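Local structure of uridylate-specific endoribonuclease nsp11 (Prrsv 16244b, 5EYI) at residues A27-P30 against V31-P35; V53-L56 against R57-K61. The protein probably degrades the 5'-polyuridines left by viral RNA replication, acting as a uridylate-specific endoribonuclease that keeps host double-stranded RNA sensors from being activated. The protein carries 1 engineered substitution. All coordinates share one frame; numbering follows the deposited sequence.

Interaction 1: A27-P30 against V31-P35; sequences AKLP and VELAP
The five-membered ring of Pro30 is flanked on one face and at one edge by the residues that follow it. Leu33 lies over the face, side by side with the proline and pointing the same way, its CD1 4.2 Å from Pro30 CG. The carboxylate of Glu32 comes in at the edge instead, with OE1 3.4 Å from Pro30 CB and its plane steeply inclined to that of the ring. This neighbourhood is created by a type I beta turn over residues 30-33, overlapped by a second one over 31-34, just after strand 27-28 leaves the small parallel pair it forms with strand 19-20 in the N-terminal domain. The pair illustrates how consecutive turns with helical backbone angles curl a chain back on itself. The first turn is closed from Leu33 N to Pro30 O at 2.9 Å, the donor standing well above the carbonyl plane. The second joins Ala34 N to Val31 O at 3.2 Å, while Ala34 N also makes a weak bond to Pro30 O. Curling the chain this way brings Leu29 and Leu33 together at about a right angle, CD1 of Leu29 meeting CB of Leu33 at 3.9 Å. With its CG anti to the backbone N (chi1 -176°), Leu29 sets CD1 against Leu33 and CD2 against Ala34, and it lies buried among Phe19, Trp37 and Val39. Trp48 touches Val31, Ala34 and Pro35; Leu29 and Ala34 are buried, whereas Pro30 to Leu33 are exposed. Glu32 reaches back to the proline through a bend at its second torsion. On the buried side, CD2 of Leu29 rests 3.8 Å from CA of Ala34.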
loop_
_atom_site.group_PDB
_atom_site.type_symbol
_atom_site.label_atom_id
_atom_site.label_comp_id
_atom_site.label_asym_id
_atom_site.label_seq_id
_atom_site.Cartn_x
_atom_site.Cartn_y
_atom_site.Cartn_z
ATOM N N ALA A 27 5.603 -9.608 32.850
ATOM C CA ALA A 27 5.130 -9.211 34.180
ATOM C C ALA A 27 4.989 -10.449 35.057
ATOM O O ALA A 27 4.285 -11.382 34.677
ATOM C CB ALA A 27 3.786 -8.502 34.059
ATOM N N LYS A 28 5.676 -10.474 36.200
ATOM C CA LYS A 28 5.647 -11.656 37.068
ATOM C C LYS A 28 4.252 -11.829 37.656
ATOM O O LYS A 28 3.636 -10.853 38.080
ATOM C CB LYS A 28 6.692 -11.584 38.195
ATOM C CG LYS A 28 6.786 -12.876 39.016
ATOM C CD LYS A 28 8.020 -12.914 39.910
ATOM C CE LYS A 28 7.995 -14.102 40.866
ATOM N N LEU A 29 3.760 -13.069 37.636
ATOM C CA LEU A 29 2.485 -13.437 38.237
ATOM C C LEU A 29 2.740 -14.561 39.249
ATOM O O LEU A 29 3.481 -15.501 38.939
ATOM C CB LEU A 29 1.519 -13.929 37.156
ATOM C CG LEU A 29 0.085 -14.268 37.582
ATOM C CD1 LEU A 29 -0.710 -13.013 37.925
ATOM C CD2 LEU A 29 -0.633 -15.065 36.505
ATOM N N PRO A 30 2.129 -14.481 40.453
ATOM C CA PRO A 30 2.176 -15.631 41.364
ATOM C C PRO A 30 1.638 -16.892 40.700
ATOM O O PRO A 30 0.591 -16.853 40.045
ATOM C CB PRO A 30 1.268 -15.206 42.524
ATOM C CG PRO A 30 1.337 -13.723 42.520
ATOM C CD PRO A 30 1.449 -13.328 41.073
ATOM N N VAL A 31 2.365 -17.991 40.863
ATOM C CA VAL A 31 2.015 -19.277 40.242
ATOM C C VAL A 31 0.600 -19.759 40.614
ATOM O O VAL A 31 -0.077 -20.421 39.822
ATOM C CB VAL A 31 3.095 -20.351 40.569
ATOM C CG1 VAL A 31 3.087 -20.735 42.050
ATOM C CG2 VAL A 31 2.927 -21.575 39.680
ATOM N N GLU A 32 0.160 -19.392 41.814
ATOM C CA GLU A 32 -1.196 -19.696 42.290
ATOM C C GLU A 32 -2.302 -18.971 41.503
ATOM O O GLU A 32 -3.440 -19.442 41.491
ATOM C CB GLU A 32 -1.357 -19.472 43.819
ATOM C CG GLU A 32 -0.537 -18.351 44.470
ATOM C CD GLU A 32 0.904 -18.764 44.789
ATOM O OE1 GLU A 32 1.840 -18.157 44.215
ATOM O OE2 GLU A 32 1.107 -19.713 45.582
ATOM N N LEU A 33 -1.972 -17.851 40.847
ATOM C CA LEU A 33 -2.917 -17.138 39.959
ATOM C C LEU A 33 -2.843 -17.537 38.486
ATOM O O LEU A 33 -3.706 -17.147 37.706
ATOM C CB LEU A 33 -2.735 -15.618 40.091
ATOM C CG LEU A 33 -3.205 -15.044 41.437
ATOM C CD1 LEU A 33 -2.751 -13.600 41.623
ATOM C CD2 LEU A 33 -4.719 -15.155 41.560
ATOM N N ALA A 34 -1.848 -18.331 38.103
ATOM C CA ALA A 34 -1.681 -18.739 36.702
ATOM C C ALA A 34 -2.844 -19.542 36.112
ATOM O O ALA A 34 -3.051 -19.498 34.902
ATOM C CB ALA A 34 -0.367 -19.495 36.518
ATOM N N PRO A 35 -3.609 -20.282 36.954
ATOM C CA PRO A 35 -4.842 -20.901 36.434
ATOM C C PRO A 35 -5.948 -19.919 36.021
ATOM O O PRO A 35 -6.886 -20.323 35.339
ATOM C CB PRO A 35 -5.325 -21.769 37.609
ATOM C CG PRO A 35 -4.089 -22.075 38.375
ATOM C CD PRO A 35 -3.271 -20.818 38.288
#

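Interaction 2: V53-L56 against R57-K61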
loop_
_atom_site.group_PDB
_atom_site.type_symbol
_atom_site.label_atom_id
_atom_site.label_comp_id
_atom_site.label_asym_id
_atom_site.label_seq_id
_atom_site.Cartn_x
_atom_site.Cartn_y
_atom_site.Cartn_z
ATOM N N VAL A 53 2.691 -21.391 25.283
ATOM C CA VAL A 53 3.889 -22.124 25.671
ATOM C C VAL A 53 4.964 -21.883 24.623
ATOM O O VAL A 53 4.735 -22.128 23.443
ATOM C CB VAL A 53 3.647 -23.645 25.836
ATOM C CG1 VAL A 53 4.943 -24.341 26.253
ATOM C CG2 VAL A 53 2.559 -23.914 26.874
ATOM N N ALA A 54 6.118 -21.394 25.074
ATOM C CA ALA A 54 7.315 -21.255 24.250
ATOM C C ALA A 54 8.235 -22.448 24.497
ATOM O O ALA A 54 8.614 -22.724 25.640
ATOM C CB ALA A 54 8.040 -19.976 24.612
ATOM N N SER A 55 8.603 -23.154 23.441
ATOM C CA SER A 55 9.393 -24.372 23.594
ATOM C C SER A 55 10.435 -24.484 22.510
ATOM O O SER A 55 10.258 -23.989 21.394
ATOM C CB SER A 55 8.485 -25.603 23.556
ATOM O OG SER A 55 7.788 -25.692 22.324
ATOM N N LEU A 56 11.513 -25.179 22.841
ATOM C CA LEU A 56 12.608 -25.363 21.909
ATOM C C LEU A 56 12.251 -26.369 20.821
ATOM O O LEU A 56 12.784 -26.304 19.713
ATOM C CB LEU A 56 13.857 -25.802 22.667
ATOM C CG LEU A 56 15.159 -25.697 21.896
ATOM C CD1 LEU A 56 15.375 -24.273 21.378
ATOM C CD2 LEU A 56 16.284 -26.122 22.816
ATOM N N ARG A 57 11.341 -27.284 21.146
ATOM C CA ARG A 57 10.883 -28.328 20.232
ATOM C C ARG A 57 9.367 -28.305 20.180
ATOM O O ARG A 57 8.735 -27.856 21.136
ATOM C CB ARG A 57 11.333 -29.700 20.745
ATOM C CG ARG A 57 12.822 -29.813 21.005
ATOM C CD ARG A 57 13.169 -31.192 21.546
ATOM N NE ARG A 57 13.093 -32.227 20.520
ATOM C CZ ARG A 57 13.372 -33.517 20.709
ATOM N NH1 ARG A 57 13.746 -33.977 21.902
ATOM N NH2 ARG A 57 13.266 -34.362 19.689
ATOM N N PRO A 58 8.771 -28.826 19.093
ATOM C CA PRO A 58 7.304 -28.814 19.012
ATOM C C PRO A 58 6.678 -29.678 20.099
ATOM O O PRO A 58 7.236 -30.720 20.437
ATOM C CB PRO A 58 6.993 -29.387 17.614
ATOM C CG PRO A 58 8.295 -29.657 16.947
ATOM C CD PRO A 58 9.396 -29.534 17.961
ATOM N N ILE A 59 5.557 -29.223 20.662
ATOM C CA ILE A 59 4.837 -29.971 21.706
ATOM C C ILE A 59 3.439 -30.427 21.296
ATOM O O ILE A 59 2.794 -31.144 22.045
ATOM C CB ILE A 59 4.759 -29.180 23.031
ATOM C CG1 ILE A 59 3.921 -27.901 22.890
ATOM C CG2 ILE A 59 6.158 -28.843 23.531
ATOM C CD1 ILE A 59 3.696 -27.187 24.214
ATOM N N HIS A 60 2.980 -30.017 20.118
ATOM C CA HIS A 60 1.625 -30.307 19.649
ATOM C C HIS A 60 1.629 -30.109 18.141
ATOM O O HIS A 60 2.531 -29.457 17.617
ATOM C CB HIS A 60 0.629 -29.342 20.303
ATOM C CG HIS A 60 -0.804 -29.781 20.221
ATOM N ND1 HIS A 60 -1.620 -29.490 19.150
ATOM C CD2 HIS A 60 -1.575 -30.462 21.101
ATOM C CE1 HIS A 60 -2.823 -29.990 19.359
ATOM N NE2 HIS A 60 -2.823 -30.581 20.540
ATOM N N LYS A 61 0.624 -30.651 17.451
ATOM C CA LYS A 61 0.445 -30.440 16.004
ATOM C C LYS A 61 0.285 -28.960 15.596
ATOM O O LYS A 61 0.577 -28.586 14.460
ATOM C CB LYS A 61 -0.775 -31.251 15.506
ATOM C CG LYS A 61 -1.095 -31.167 14.006
ATOM C CD LYS A 61 0.112 -31.481 13.110
ATOM C CE LYS A 61 -0.192 -31.310 11.623
ATOM N NZ LYS A 61 -0.813 -32.523 11.014
#
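Ser55 and Ile59 meet where a loop folds back over the end of strand 51-55, an inner strand of the mixed sheet of the N-terminal domain. Side chains alternate along a strand, so Val53 and Ser55 face the returning loop while Ala54 points away, and this side of the contact is the close one. Ile59 straddles both residues: its side chain crosses that of Val53 at a slant, CD1 lying 3.7 Å from Val53 CG1, and its CG2 lies 3.7 Å from Ser55 OG. The serine hydroxyl donates to Arg57 O over a short 2.6 Å, tilted 34° from the carbonyl plane. Its first torsion (chi1 60°) sets OG between the backbone N and the carbonyl carbon, the rotation that serves this bond. Tyr88 and Thr90 of strand 85-93 flank the same side, and Ser63 OG bonds to the backbone N of Ile59, fixing the loop from beyond.

Packing is far looser at the bend itself. Leu56 and Arg57 are exposed, and their side chains leave the tight group behind; that of Leu56 borders the pocket occupied by 2-(2-methoxyethoxy)ethanol, and that of Arg57 extends outward with a bend at its third torsion (chi3 73°). The close side, by contrast, brings even the branch point of the valine within touch of the isoleucine: Val53 CB is 3.9 Å from Ile59 CD1.

Overall arrangement
Both contacts exemplify a chain turning back on itself just past a strand, and both belong to the N-terminal domain. They do not touch: the centres of interactions 1 and 2 are 21 Å apart and their nearest atoms about 11 Å. Strand 39-41 lies between them as a shared neighbour, since Val39 packs on Leu29 and Ala34 of interaction 1, and Thr41 shares backbone hydrogen bonding with Ala54 of interaction 2. Interaction 2 also reaches a ligand, the side chain of Leu56 being about 4 Å from the bound 2-(2-methoxyethoxy)ethanol. Both lie away from the predicted active-site positions His131, His146 and Ala175, the last altered by engineering.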